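Putative isocitrate dehydrogenase, NAD-dependent (PDB 6LKY) binds NAD and probably catalyses the NAD-dependent oxidative decarboxylation of isocitrate, with magnesium as the likely metal cofactor. Local coordinates at residues 49-59 with 77-88. The protein carries 1 engineered substitution. Residues are numbered along the deposited sequence; the frame is centred on the assembly and turned at random.
Engineered in segment 77-88: Leu-88 (natural residue Phe). With NAD (nicotinamide-adenine-dinucleotide), chain C.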
loop_
_atom_site.group_PDB
_atom_site.type_symbol
_atom_site.label_atom_id
_atom_site.label_comp_id
_atom_site.label_asym_id
_atom_site.label_seq_id
_atom_site.Cartn_x
_atom_site.Cartn_y
_atom_site.Cartn_z
ATOM N N PRO A 49 10.601 -22.611 16.243
ATOM C CA PRO A 49 10.683 -22.001 14.898
ATOM C C PRO A 49 12.086 -21.533 14.510
ATOM O O PRO A 49 12.346 -21.331 13.321
ATOM C CB PRO A 49 9.689 -20.829 14.973
ATOM C CG PRO A 49 9.622 -20.475 16.441
ATOM C CD PRO A 49 9.841 -21.775 17.197
ATOM N N LEU A 50 13.008 -21.372 15.455
ATOM C CA LEU A 50 14.362 -20.921 15.137
ATOM C C LEU A 50 15.332 -21.654 16.046
ATOM O O LEU A 50 15.692 -21.156 17.119
ATOM C CB LEU A 50 14.504 -19.407 15.304
ATOM C CG LEU A 50 15.345 -18.593 14.315
ATOM C CD1 LEU A 50 15.863 -17.320 14.963
ATOM C CD2 LEU A 50 16.479 -19.378 13.731
ATOM N N PRO A 51 15.756 -22.859 15.664
ATOM C CA PRO A 51 16.776 -23.556 16.459
ATOM C C PRO A 51 18.013 -22.686 16.601
ATOM O O PRO A 51 18.385 -21.955 15.677
ATOM C CB PRO A 51 17.068 -24.828 15.650
ATOM C CG PRO A 51 15.898 -25.001 14.735
ATOM C CD PRO A 51 15.333 -23.628 14.481
ATOM N N ASP A 52 18.626 -22.749 17.788
ATOM C CA ASP A 52 19.865 -22.015 18.041
ATOM C C ASP A 52 20.924 -22.329 17.000
ATOM O O ASP A 52 21.678 -21.442 16.587
ATOM C CB ASP A 52 20.401 -22.344 19.438
ATOM C CG ASP A 52 19.718 -21.548 20.535
ATOM O OD1 ASP A 52 19.253 -20.413 20.261
ATOM O OD2 ASP A 52 19.641 -22.068 21.670
ATOM N N ALA A 53 21.004 -23.593 16.572
ATOM C CA ALA A 53 22.027 -23.988 15.607
ATOM C C ALA A 53 21.887 -23.234 14.287
ATOM O O ALA A 53 22.896 -22.925 13.644
ATOM C CB ALA A 53 21.968 -25.498 15.376
ATOM N N THR A 54 20.653 -22.911 13.874
ATOM C CA THR A 54 20.444 -22.132 12.650
ATOM C C THR A 54 21.062 -20.742 12.772
ATOM O O THR A 54 21.791 -20.278 11.878
ATOM C CB THR A 54 18.945 -22.038 12.359
ATOM O OG1 THR A 54 18.426 -23.361 12.199
ATOM C CG2 THR A 54 18.669 -21.225 11.081
ATOM N N LEU A 55 20.785 -20.065 13.887
ATOM C CA LEU A 55 21.358 -18.743 14.124
ATOM C C LEU A 55 22.879 -18.814 14.239
ATOM O O LEU A 55 23.597 -17.990 13.657
ATOM C CB LEU A 55 20.754 -18.143 15.393
ATOM C CG LEU A 55 19.964 -16.846 15.280
ATOM C CD1 LEU A 55 19.599 -16.368 16.676
ATOM C CD2 LEU A 55 20.765 -15.790 14.524
ATOM N N ASP A 56 23.387 -19.795 14.997
ATOM C CA ASP A 56 24.832 -19.984 15.109
ATOM C C ASP A 56 25.467 -20.176 13.738
ATOM O O ASP A 56 26.519 -19.596 13.443
ATOM C CB ASP A 56 25.139 -21.188 16.009
ATOM C CG ASP A 56 24.655 -20.997 17.436
ATOM O OD1 ASP A 56 24.369 -19.842 17.817
ATOM O OD2 ASP A 56 24.557 -22.002 18.179
ATOM N N SER A 57 24.832 -20.984 12.882
ATOM C CA SER A 57 25.355 -21.222 11.540
ATOM C C SER A 57 25.407 -19.934 10.729
ATOM O O SER A 57 26.399 -19.670 10.033
ATOM C CB SER A 57 24.503 -22.275 10.828
ATOM O OG SER A 57 24.757 -22.289 9.433
ATOM N N ILE A 58 24.344 -19.122 10.790
ATOM C CA ILE A 58 24.357 -17.884 10.014
ATOM C C ILE A 58 25.417 -16.927 10.549
ATOM O O ILE A 58 26.120 -16.266 9.779
ATOM C CB ILE A 58 22.969 -17.214 9.983
ATOM C CG1 ILE A 58 21.926 -18.170 9.410
ATOM C CG2 ILE A 58 23.034 -15.935 9.136
ATOM C CD1 ILE A 58 20.493 -17.692 9.557
ATOM N N ARG A 59 25.565 -16.845 11.871
ATOM C CA ARG A 59 26.575 -15.934 12.398
ATOM C C ARG A 59 27.983 -16.422 12.117
ATOM O O ARG A 59 28.908 -15.610 12.046
ATOM C CB ARG A 59 26.363 -15.705 13.884
ATOM C CG ARG A 59 25.096 -14.952 14.133
ATOM C CD ARG A 59 25.122 -14.204 15.427
ATOM N NE ARG A 59 24.387 -14.919 16.453
ATOM C CZ ARG A 59 23.412 -14.369 17.158
ATOM N NH1 ARG A 59 23.078 -13.110 16.920
ATOM N NH2 ARG A 59 22.779 -15.073 18.086
ATOM N N TYR A 77 4.060 -17.914 17.021
ATOM C CA TYR A 77 5.399 -17.351 17.136
ATOM C C TYR A 77 5.554 -16.101 16.263
ATOM O O TYR A 77 4.873 -15.940 15.241
ATOM C CB TYR A 77 6.452 -18.407 16.767
ATOM C CG TYR A 77 6.326 -19.014 15.380
ATOM C CD1 TYR A 77 6.877 -18.376 14.273
ATOM C CD2 TYR A 77 5.690 -20.243 15.177
ATOM C CE1 TYR A 77 6.782 -18.927 12.995
ATOM C CE2 TYR A 77 5.591 -20.809 13.890
ATOM C CZ TYR A 77 6.140 -20.144 12.807
ATOM O OH TYR A 77 6.063 -20.681 11.529
ATOM N N ARG A 78 6.429 -15.196 16.697
ATOM C CA ARG A 78 6.765 -14.033 15.890
ATOM C C ARG A 78 7.506 -14.475 14.631
ATOM O O ARG A 78 8.200 -15.495 14.621
ATOM C CB ARG A 78 7.632 -13.044 16.683
ATOM C CG ARG A 78 6.979 -12.462 17.933
ATOM C CD ARG A 78 6.319 -11.096 17.669
ATOM N NE ARG A 78 5.216 -10.853 18.589
ATOM C CZ ARG A 78 4.265 -9.942 18.397
ATOM N NH1 ARG A 78 3.287 -9.791 19.280
ATOM N NH2 ARG A 78 4.294 -9.170 17.321
ATOM N N SER A 79 7.341 -13.698 13.561
ATOM C CA SER A 79 7.988 -13.978 12.281
ATOM C C SER A 79 9.463 -14.315 12.461
ATOM O O SER A 79 10.229 -13.524 13.019
ATOM C CB SER A 79 7.851 -12.763 11.354
ATOM O OG SER A 79 8.652 -12.918 10.184
ATOM N N VAL A 80 9.857 -15.490 11.969
ATOM C CA VAL A 80 11.272 -15.840 11.953
ATOM C C VAL A 80 12.034 -14.963 10.963
ATOM O O VAL A 80 13.219 -14.669 11.166
ATOM C CB VAL A 80 11.434 -17.343 11.641
ATOM C CG1 VAL A 80 12.916 -17.738 11.640
ATOM C CG2 VAL A 80 10.643 -18.176 12.657
ATOM N N ASN A 81 11.386 -14.521 9.887
ATOM C CA ASN A 81 12.051 -13.602 8.963
ATOM C C ASN A 81 12.489 -12.342 9.687
ATOM O O ASN A 81 13.646 -11.896 9.572
ATOM C CB ASN A 81 11.114 -13.267 7.804
ATOM C CG ASN A 81 10.631 -14.517 7.081
ATOM O OD1 ASN A 81 11.442 -15.282 6.555
ATOM N ND2 ASN A 81 9.315 -14.753 7.093
ATOM N N VAL A 82 11.581 -11.794 10.496
ATOM C CA VAL A 82 11.858 -10.561 11.212
ATOM C C VAL A 82 12.890 -10.800 12.298
ATOM O O VAL A 82 13.807 -9.982 12.492
ATOM C CB VAL A 82 10.546 -9.988 11.769
ATOM C CG1 VAL A 82 10.835 -8.865 12.766
ATOM C CG2 VAL A 82 9.662 -9.523 10.600
ATOM N N THR A 83 12.744 -11.909 13.039
ATOM C CA THR A 83 13.717 -12.252 14.073
ATOM C C THR A 83 15.119 -12.379 13.488
ATOM O O THR A 83 16.084 -11.877 14.069
ATOM C CB THR A 83 13.320 -13.543 14.778
ATOM O OG1 THR A 83 12.094 -13.344 15.489
ATOM C CG2 THR A 83 14.396 -13.962 15.762
ATOM N N LEU A 84 15.253 -13.058 12.344
ATOM C CA LEU A 84 16.556 -13.167 11.688
ATOM C C LEU A 84 17.104 -11.788 11.327
ATOM O O LEU A 84 18.251 -11.462 11.655
ATOM C CB LEU A 84 16.436 -14.047 10.438
ATOM C CG LEU A 84 16.957 -15.494 10.384
ATOM C CD1 LEU A 84 17.456 -16.029 11.715
ATOM C CD2 LEU A 84 15.895 -16.398 9.817
ATOM N N ARG A 85 16.286 -10.958 10.653
ATOM C CA ARG A 85 16.734 -9.620 10.262
ATOM C C ARG A 85 17.238 -8.829 11.462
ATOM O O ARG A 85 18.267 -8.150 11.386
ATOM C CB ARG A 85 15.596 -8.847 9.582
ATOM C CG ARG A 85 15.160 -9.396 8.253
ATOM C CD ARG A 85 13.757 -8.953 7.889
ATOM N NE ARG A 85 13.383 -9.503 6.582
ATOM C CZ ARG A 85 12.141 -9.566 6.116
ATOM N NH1 ARG A 85 11.131 -9.109 6.848
ATOM N NH2 ARG A 85 11.911 -10.092 4.920
ATOM N N GLN A 86 16.527 -8.913 12.583
ATOM C CA GLN A 86 16.892 -8.123 13.759
ATOM C C GLN A 86 18.072 -8.717 14.521
ATOM O O GLN A 86 18.955 -7.975 14.965
ATOM C CB GLN A 86 15.685 -7.975 14.678
ATOM C CG GLN A 86 14.585 -7.142 14.036
ATOM C CD GLN A 86 13.314 -7.098 14.866
ATOM O OE1 GLN A 86 13.104 -7.925 15.747
ATOM N NE2 GLN A 86 12.452 -6.141 14.568
ATOM N N ALA A 87 18.100 -10.044 14.688
ATOM C CA ALA A 87 19.192 -10.706 15.401
ATOM C C ALA A 87 20.523 -10.541 14.672
ATOM O O ALA A 87 21.578 -10.461 15.311
ATOM C CB ALA A 87 18.871 -12.192 15.589
ATOM N N LEU A 88 20.492 -10.456 13.343
ATOM C CA LEU A 88 21.700 -10.283 12.552
ATOM C C LEU A 88 21.938 -8.836 12.139
ATOM O O LEU A 88 22.871 -8.576 11.380
ATOM C CB LEU A 88 21.640 -11.175 11.313
ATOM C CG LEU A 88 21.542 -12.659 11.650
ATOM C CD1 LEU A 88 20.993 -13.440 10.457
ATOM C CD2 LEU A 88 22.908 -13.141 12.071
HETATM P PA NAD C . 2.198 -15.490 -0.443
HETATM O O1A NAD C . 2.650 -16.787 0.183
HETATM O O2A NAD C . 3.359 -14.740 -1.021
HETATM O O5B NAD C . 1.063 -15.798 -1.528
HETATM C C5B NAD C . 0.426 -14.702 -2.178
HETATM C C4B NAD C . -0.054 -15.154 -3.543
HETATM O O4B NAD C . 1.104 -15.211 -4.398
HETATM C C3B NAD C . -0.656 -16.550 -3.446
HETATM O O3B NAD C . -1.812 -16.656 -4.265
HETATM C C2B NAD C . 0.458 -17.446 -3.966
HETATM O O2B NAD C . -0.000 -18.661 -4.579
HETATM C C1B NAD C . 1.235 -16.537 -4.909
HETATM N N9A NAD C . 2.595 -17.052 -4.852
HETATM C C8A NAD C . 3.618 -16.325 -4.078
HETATM N N7A NAD C . 4.802 -17.089 -4.515
HETATM C C5A NAD C . 4.678 -17.082 -5.968
HETATM C C6A NAD C . 5.333 -18.306 -6.584
HETATM N N6A NAD C . 6.794 -18.150 -6.512
HETATM N N1A NAD C . 4.914 -18.364 -7.993
HETATM C C2A NAD C . 3.463 -18.550 -8.189
HETATM N N3A NAD C . 2.722 -18.388 -6.936
HETATM C C4A NAD C . 3.192 -17.226 -6.186
HETATM O O3 NAD C . 1.544 -14.520 0.656
HETATM P PN NAD C . 0.475 -14.933 1.767
HETATM O O1N NAD C . -0.474 -16.003 1.331
HETATM O O2N NAD C . -0.240 -13.642 2.135
HETATM O O5D NAD C . 1.315 -15.473 3.027
HETATM C C5D NAD C . 1.623 -16.871 3.151
HETATM C C4D NAD C . 2.672 -17.062 4.239
HETATM O O4D NAD C . 3.970 -16.624 3.800
HETATM C C3D NAD C . 2.319 -16.263 5.495
HETATM O O3D NAD C . 2.486 -17.127 6.616
HETATM C C2D NAD C . 3.362 -15.159 5.511
HETATM O O2D NAD C . 3.734 -14.730 6.819
HETATM C C1D NAD C . 4.557 -15.805 4.826
HETATM N N1N NAD C . 5.480 -14.733 4.373
HETATM C C2N NAD C . 6.824 -15.202 4.067
HETATM C C3N NAD C . 7.656 -13.960 3.842
HETATM C C7N NAD C . 9.164 -14.205 3.954
HETATM O O7N NAD C . 9.904 -13.433 3.016
HETATM N N7N NAD C . 9.481 -15.629 3.891
HETATM C C4N NAD C . 7.245 -13.161 2.616
HETATM C C5N NAD C . 5.746 -12.939 2.551
HETATM C C6N NAD C . 4.844 -13.911 3.318
HETATM O O HOH W 1 22.027 -10.126 18.050
#
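Pro-49 points its CB at one face of the Tyr-77 ring, 3.8 Å from the centroid and 10° off the normal, a CH-pi contact, its own ring tilted steeply to the aromatic plane. The ring is brought under the proline by a chi1 of 58°, which sets CG between the backbone N and the carbonyl carbon. Pro-49 CB also meets Val-80 CG2 at 3.6 Å. Leu-50 drops between the helices, CG against Val-80 CG1 and CD1 3.8 Å from both Thr-83 CG2 and Leu-84 CD1. Farther along, Ile-58 CG2 presses tightly on CD1 of the engineered Leu-88 at 3.5 Å, while Leu-88 CD2 meets Arg-59 CG. Leu-55 CD2 sits over the Arg-59 guanidinium, and a water bridges Arg-59 NH1, weakly, to Ala-87 O. In the second shell, Tyr-77 OH bonds to Thr-70 O, and Ser-79 OG N-caps helix 80-87 by accepting from Val-82 N at 3.2 Å. An alanine in place of Tyr-77 would probably leave Pro-49 without its aromatic platform and Thr-70 O without this donor. Helices 52-59 and 80-87, crossing at -42°, thus meet through a largely apolar seam, while Asn-81, turned from it, reaches the NAD nicotinamide amide.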